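Local coordinates for putative Chlorite dismutase TA0507 (Thermoplasma acidophilum, PDB 3DTZ), which is of unknown function but belongs to the chlorite dismutase family and is probably a heme-binding oxidoreductase, at residues 144-149 and 222-227; 163-168 and 215-220. One frame throughout, in Å; residues are numbered along the deposited sequence.

Contact 1 of 2, residues 144-149 and 222-227; sequences PMSKTP and IIKETP
An antiparallel strand pairing carries this contact: the two-residue strand 222-223 adds on to the end of strand 139-147. Ser146 and Ile223 form the hydrogen-bonded pair: Ser146 N donates to Ile223 O at 3.0 Å and Ile223 N to Ser146 O at 2.8 Å, both nearly straight at the hydrogen. Lys147 and Ile222 are the adjoining non-hydrogen-bonded pair, and their side chains run alongside each other on the opposite face of the sheet from those of Ser146 and Ile223. On the Lys147 side, Met145, a selenomethionine, has CG anti to the backbone N (chi1 -175°), which sets that carbon against both Ile222 CG2, 3.7 Å away, and Glu225 CG; the Met145 and Glu225 chains run abreast in the same direction. On the Ser146 face, CG1 of Ile223 sits over the peptide of Ser146, while its CG2 meets CG2 of Thr148 at 3.9 Å, the two side chains roughly perpendicular. Past Ile223 the pairing ends, because Lys224 takes up a left-handed backbone conformation and Glu225 centres an inverse gamma turn. The turn sends Glu225 CA at Pro144 O, a short CA-H...O contact of 3.1 Å. A water links the two segments beside the turn, donating to Lys224 O and hydrogen-bonded to Ser146 OG at 2.9 Å. Beyond the turn, Pro144 CG packs against CD of Pro227, which follows a cis peptide bond. Ser146 OG also bonds to the backbone N of Glu193. Met145 pairs with Phe194, so this end of strand 139-147 runs between strands 194-200 and 222-223, while 229-234 also pairs with 139-147. Both prolines rest on Phe110 of strand 106-116, and Asp191 of a second subunit packs on Thr226 and Pro227.

Contact 2 of 2, residues 163-168 and 215-220; sequences MHEHIK and EARARK
Glu165 reaches from helix 156-172 to the turn at 215-220 and ties the two together through its carboxylate. Its CB points at the turn, and CG lies anti to the backbone N (chi1 -172°), carrying the extended chain across until CD stands 4.1 Å from Arg217 N. At the tip, OE1 accepts the backbone N-H of Arg217 at 3.1 Å through its syn lone pair, the bond bent to 156°. The same oxygen accepts a hydrogen bond from a water 2.6 Å away, which in turn accepts from Ala218 N, so one carboxylate oxygen serves two successive amides. OE2 receives a second water at 2.8 Å, and that water also donates to Glu215 O. The Arg217 side chain stands roughly perpendicular to the glutamate, and Arg217 NE makes only a long salt bridge to Glu165 OE1, 4.0 Å, the carboxylate and guanidinium planes being 77° apart. The stronger partner of its guanidinium is Glu161, one turn earlier on the helix. Cut back to an alanine, Glu165 would probably leave the Arg217 amide without this acceptor and each water with one fewer partner. Beside these bonds, Ala216 CB meets the edge of the His166 ring, and the selenium of Met163 touches Ala218 CB. The turn thus lies along helix 156-172 in the link from helix 203-213 to strand 222-223, with Ile162 on Ala218 and Tyr152 of a second subunit on Glu215.

How the contacts relate
Contact 2 is nested within the loop closed by contact 1: after strand 139-147 the chain forms helix 156-172, then strands 180-185 and 194-200 and helix 203-213, before 215-220 leads into strand 222-223. Their centres lie about 15 Å apart, yet they touch twice. Glu225 OE1 of contact 1 makes a salt bridge to Arg219 NH2 of contact 2 at 2.8 Å, linking the turn after the edge strand to the segment before it. Lys147 NZ, which also makes a cation-pi contact with Trp151, packs 3.5 Å from SE of Met163, joining strand to helix. Both contacts also touch the second subunit. No heme touches either contact, and nothing in their geometry ties them to a heme site.

Contact 1 of 2, residues 144-149 and 222-227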
loop_
_atom_site.group_PDB
_atom_site.type_symbol
_atom_site.label_atom_id
_atom_site.label_comp_id
_atom_site.label_asym_id
_atom_site.label_seq_id
_atom_site.Cartn_x
_atom_site.Cartn_y
_atom_site.Cartn_z
ATOM N N PRO D 144 4.753 15.737 -4.956
ATOM C CA PRO D 144 4.769 16.152 -3.564
ATOM C C PRO D 144 6.173 16.077 -3.001
ATOM O O PRO D 144 6.996 15.294 -3.488
ATOM C CB PRO D 144 3.859 15.138 -2.849
ATOM C CG PRO D 144 3.465 14.109 -3.815
ATOM C CD PRO D 144 4.154 14.399 -5.148
HETATM N N MSE D 145 6.444 16.879 -1.975
HETATM C CA MSE D 145 7.732 16.850 -1.297
HETATM C C MSE D 145 7.513 17.321 0.155
HETATM O O MSE D 145 6.629 18.148 0.436
HETATM C CB MSE D 145 8.748 17.738 -2.030
HETATM C CG MSE D 145 10.114 17.649 -1.427
HETATM SE SE MSE D 145 10.416 19.104 -0.155
HETATM C CE MSE D 145 10.739 20.394 -1.532
ATOM N N SER D 146 8.292 16.768 1.069
ATOM C CA SER D 146 8.239 17.193 2.470
ATOM C C SER D 146 9.670 17.262 2.996
ATOM O O SER D 146 10.621 16.762 2.356
ATOM C CB SER D 146 7.390 16.234 3.313
ATOM O OG SER D 146 6.025 16.247 2.932
ATOM N N LYS D 147 9.830 17.885 4.155
ATOM C CA LYS D 147 11.149 17.934 4.803
ATOM C C LYS D 147 11.078 17.324 6.193
ATOM O O LYS D 147 9.988 17.258 6.779
ATOM C CB LYS D 147 11.655 19.377 4.813
ATOM C CG LYS D 147 11.983 19.835 3.414
ATOM C CD LYS D 147 12.422 21.271 3.306
ATOM C CE LYS D 147 12.705 21.592 1.850
ATOM N NZ LYS D 147 13.732 22.668 1.702
ATOM N N THR D 148 12.214 16.824 6.705
ATOM C CA THR D 148 12.235 16.212 8.034
ATOM C C THR D 148 11.961 17.273 9.109
ATOM O O THR D 148 12.256 18.454 8.900
ATOM C CB THR D 148 13.564 15.421 8.292
ATOM O OG1 THR D 148 14.683 16.276 8.092
ATOM C CG2 THR D 148 13.690 14.276 7.310
ATOM N N PRO D 149 11.370 16.870 10.256
ATOM C CA PRO D 149 11.034 17.843 11.314
ATOM C C PRO D 149 12.196 18.755 11.736
ATOM O O PRO D 149 11.988 19.973 11.924
ATOM C CB PRO D 149 10.542 16.955 12.457
ATOM C CG PRO D 149 9.976 15.753 11.742
ATOM C CD PRO D 149 10.953 15.507 10.628
ATOM N N ILE D 222 15.342 16.493 2.697
ATOM C CA ILE D 222 14.217 16.337 1.759
ATOM C C ILE D 222 13.744 14.882 1.719
ATOM O O ILE D 222 14.569 13.940 1.616
ATOM C CB ILE D 222 14.587 16.853 0.350
ATOM C CG1 ILE D 222 14.753 18.371 0.403
ATOM C CG2 ILE D 222 13.534 16.401 -0.706
ATOM C CD1 ILE D 222 15.310 19.016 -0.873
ATOM N N ILE D 223 12.431 14.693 1.848
ATOM C CA ILE D 223 11.827 13.358 1.762
ATOM C C ILE D 223 10.543 13.311 0.888
ATOM O O ILE D 223 10.031 14.349 0.444
ATOM C CB ILE D 223 11.525 12.762 3.185
ATOM C CG1 ILE D 223 10.599 13.673 3.991
ATOM C CG2 ILE D 223 12.840 12.477 3.981
ATOM C CD1 ILE D 223 10.161 13.100 5.322
ATOM N N LYS D 224 10.049 12.085 0.674
ATOM C CA LYS D 224 8.700 11.777 0.144
ATOM C C LYS D 224 8.296 12.432 -1.206
ATOM O O LYS D 224 7.131 12.860 -1.410
ATOM C CB LYS D 224 7.635 11.949 1.254
ATOM C CG LYS D 224 7.873 10.958 2.399
ATOM C CD LYS D 224 6.673 10.763 3.312
ATOM C CE LYS D 224 6.820 11.542 4.610
ATOM N NZ LYS D 224 6.545 12.992 4.411
ATOM N N GLU D 225 9.253 12.444 -2.131
ATOM C CA GLU D 225 9.024 12.929 -3.504
ATOM C C GLU D 225 8.479 11.791 -4.394
ATOM O O GLU D 225 9.127 11.400 -5.383
ATOM C CB GLU D 225 10.299 13.522 -4.133
ATOM C CG GLU D 225 10.929 14.751 -3.426
ATOM C CD GLU D 225 12.382 14.972 -3.859
ATOM O OE1 GLU D 225 13.138 13.979 -3.832
ATOM O OE2 GLU D 225 12.770 16.115 -4.232
ATOM N N THR D 226 7.318 11.257 -4.025
ATOM C CA THR D 226 6.539 10.298 -4.860
ATOM C C THR D 226 5.039 10.571 -4.710
ATOM O O THR D 226 4.589 10.983 -3.622
ATOM C CB THR D 226 6.836 8.782 -4.562
ATOM O OG1 THR D 226 6.568 8.481 -3.189
ATOM C CG2 THR D 226 8.265 8.440 -4.853
ATOM N N PRO D 227 4.244 10.378 -5.796
ATOM C CA PRO D 227 4.674 10.024 -7.145
ATOM C C PRO D 227 5.244 11.240 -7.855
ATOM O O PRO D 227 4.778 12.345 -7.605
ATOM C CB PRO D 227 3.360 9.646 -7.841
ATOM C CG PRO D 227 2.302 10.533 -7.151
ATOM C CD PRO D 227 2.774 10.501 -5.698
HETATM O O HOH W 1 5.715 14.415 0.725
#

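Contact 2 of 2, residues 163-168 and 215-220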
loop_
_atom_site.group_PDB
_atom_site.type_symbol
_atom_site.label_atom_id
_atom_site.label_comp_id
_atom_site.label_asym_id
_atom_site.label_seq_id
_atom_site.Cartn_x
_atom_site.Cartn_y
_atom_site.Cartn_z
HETATM N N MSE D 163 19.410 26.878 1.671
HETATM C CA MSE D 163 18.579 27.136 0.497
HETATM C C MSE D 163 19.248 28.016 -0.545
HETATM O O MSE D 163 19.044 27.819 -1.741
HETATM C CB MSE D 163 17.206 27.696 0.890
HETATM C CG MSE D 163 16.366 26.718 1.699
HETATM SE SE MSE D 163 16.227 24.929 0.845
HETATM C CE MSE D 163 15.464 25.541 -0.858
ATOM N N HIS D 164 20.048 28.985 -0.108
ATOM C CA HIS D 164 20.765 29.833 -1.062
ATOM C C HIS D 164 21.704 29.004 -1.934
ATOM O O HIS D 164 21.782 29.225 -3.146
ATOM C CB HIS D 164 21.534 30.950 -0.351
ATOM C CG HIS D 164 22.398 31.765 -1.265
ATOM N ND1 HIS D 164 23.701 31.419 -1.567
ATOM C CD2 HIS D 164 22.149 32.911 -1.942
ATOM C CE1 HIS D 164 24.215 32.318 -2.388
ATOM N NE2 HIS D 164 23.294 33.234 -2.631
ATOM N N GLU D 165 22.393 28.045 -1.313
ATOM C CA GLU D 165 23.322 27.155 -2.009
ATOM C C GLU D 165 22.605 26.390 -3.109
ATOM O O GLU D 165 23.135 26.234 -4.212
ATOM C CB GLU D 165 23.958 26.154 -1.040
ATOM C CG GLU D 165 25.094 25.324 -1.682
ATOM C CD GLU D 165 25.314 23.949 -1.046
ATOM O OE1 GLU D 165 24.330 23.259 -0.710
ATOM O OE2 GLU D 165 26.493 23.549 -0.893
ATOM N N HIS D 166 21.396 25.915 -2.792
ATOM C CA HIS D 166 20.568 25.138 -3.725
ATOM C C HIS D 166 20.125 25.987 -4.905
ATOM O O HIS D 166 20.256 25.571 -6.063
ATOM C CB HIS D 166 19.358 24.577 -2.988
ATOM C CG HIS D 166 18.296 24.028 -3.892
ATOM N ND1 HIS D 166 18.223 22.693 -4.228
ATOM C CD2 HIS D 166 17.268 24.635 -4.533
ATOM C CE1 HIS D 166 17.193 22.501 -5.033
ATOM N NE2 HIS D 166 16.602 23.664 -5.241
ATOM N N ILE D 167 19.611 27.179 -4.595
ATOM C CA ILE D 167 19.102 28.138 -5.584
ATOM C C ILE D 167 20.220 28.574 -6.539
ATOM O O ILE D 167 20.045 28.534 -7.760
ATOM C CB ILE D 167 18.421 29.372 -4.886
ATOM C CG1 ILE D 167 17.192 28.929 -4.088
ATOM C CG2 ILE D 167 18.003 30.441 -5.896
ATOM C CD1 ILE D 167 16.815 29.863 -2.939
ATOM N N LYS D 168 21.364 28.965 -5.968
ATOM C CA LYS D 168 22.576 29.296 -6.712
ATOM C C LYS D 168 22.999 28.154 -7.647
ATOM O O LYS D 168 23.326 28.385 -8.816
ATOM C CB LYS D 168 23.696 29.630 -5.709
ATOM C CG LYS D 168 25.039 30.003 -6.285
ATOM C CD LYS D 168 25.964 30.488 -5.154
ATOM C CE LYS D 168 27.197 31.233 -5.677
ATOM N NZ LYS D 168 28.025 30.372 -6.567
ATOM N N GLU D 215 23.562 17.216 -5.304
ATOM C CA GLU D 215 24.836 17.613 -4.699
ATOM C C GLU D 215 24.669 18.732 -3.660
ATOM O O GLU D 215 25.629 19.062 -2.943
ATOM C CB GLU D 215 25.868 17.991 -5.788
ATOM C CG GLU D 215 26.266 16.785 -6.679
ATOM C CD GLU D 215 27.221 17.133 -7.820
ATOM O OE1 GLU D 215 27.990 18.113 -7.712
ATOM O OE2 GLU D 215 27.202 16.405 -8.840
ATOM N N ALA D 216 23.455 19.291 -3.575
ATOM C CA ALA D 216 23.119 20.324 -2.584
ATOM C C ALA D 216 22.844 19.746 -1.185
ATOM O O ALA D 216 22.180 18.713 -1.053
ATOM C CB ALA D 216 21.930 21.135 -3.058
ATOM N N ARG D 217 23.356 20.422 -0.152
ATOM C CA ARG D 217 23.124 20.055 1.245
ATOM C C ARG D 217 21.624 19.945 1.591
ATOM O O ARG D 217 21.238 19.140 2.457
ATOM C CB ARG D 217 23.773 21.080 2.200
ATOM C CG ARG D 217 25.286 21.199 2.134
ATOM C CD ARG D 217 25.805 22.071 3.307
ATOM N NE ARG D 217 25.671 23.508 3.036
ATOM C CZ ARG D 217 25.403 24.444 3.947
ATOM N NH1 ARG D 217 25.211 24.120 5.220
ATOM N NH2 ARG D 217 25.317 25.720 3.583
ATOM N N ALA D 218 20.806 20.761 0.922
ATOM C CA ALA D 218 19.332 20.753 1.095
ATOM C C ALA D 218 18.746 19.339 1.039
ATOM O O ALA D 218 17.814 19.017 1.779
ATOM C CB ALA D 218 18.663 21.656 0.055
ATOM N N ARG D 219 19.330 18.482 0.196
ATOM C CA ARG D 219 18.880 17.082 0.040
ATOM C C ARG D 219 18.828 16.272 1.345
ATOM O O ARG D 219 18.030 15.329 1.469
ATOM C CB ARG D 219 19.766 16.351 -0.960
ATOM C CG ARG D 219 19.710 16.932 -2.373
ATOM C CD ARG D 219 18.294 16.951 -2.956
ATOM N NE ARG D 219 17.612 15.651 -2.907
ATOM C CZ ARG D 219 16.351 15.439 -3.313
ATOM N NH1 ARG D 219 15.619 16.431 -3.830
ATOM N NH2 ARG D 219 15.816 14.221 -3.227
ATOM N N LYS D 220 19.675 16.642 2.303
ATOM C CA LYS D 220 19.791 15.892 3.550
ATOM C C LYS D 220 18.473 15.894 4.330
ATOM O O LYS D 220 18.213 14.973 5.102
ATOM C CB LYS D 220 20.921 16.448 4.427
ATOM C CG LYS D 220 22.325 16.197 3.870
ATOM C CD LYS D 220 23.408 16.577 4.861
ATOM C CE LYS D 220 23.689 18.069 4.875
ATOM N NZ LYS D 220 24.774 18.364 5.883
HETATM O O HOH W 2 21.800 22.992 -0.110
HETATM O O HOH W 3 26.729 20.785 -1.129
#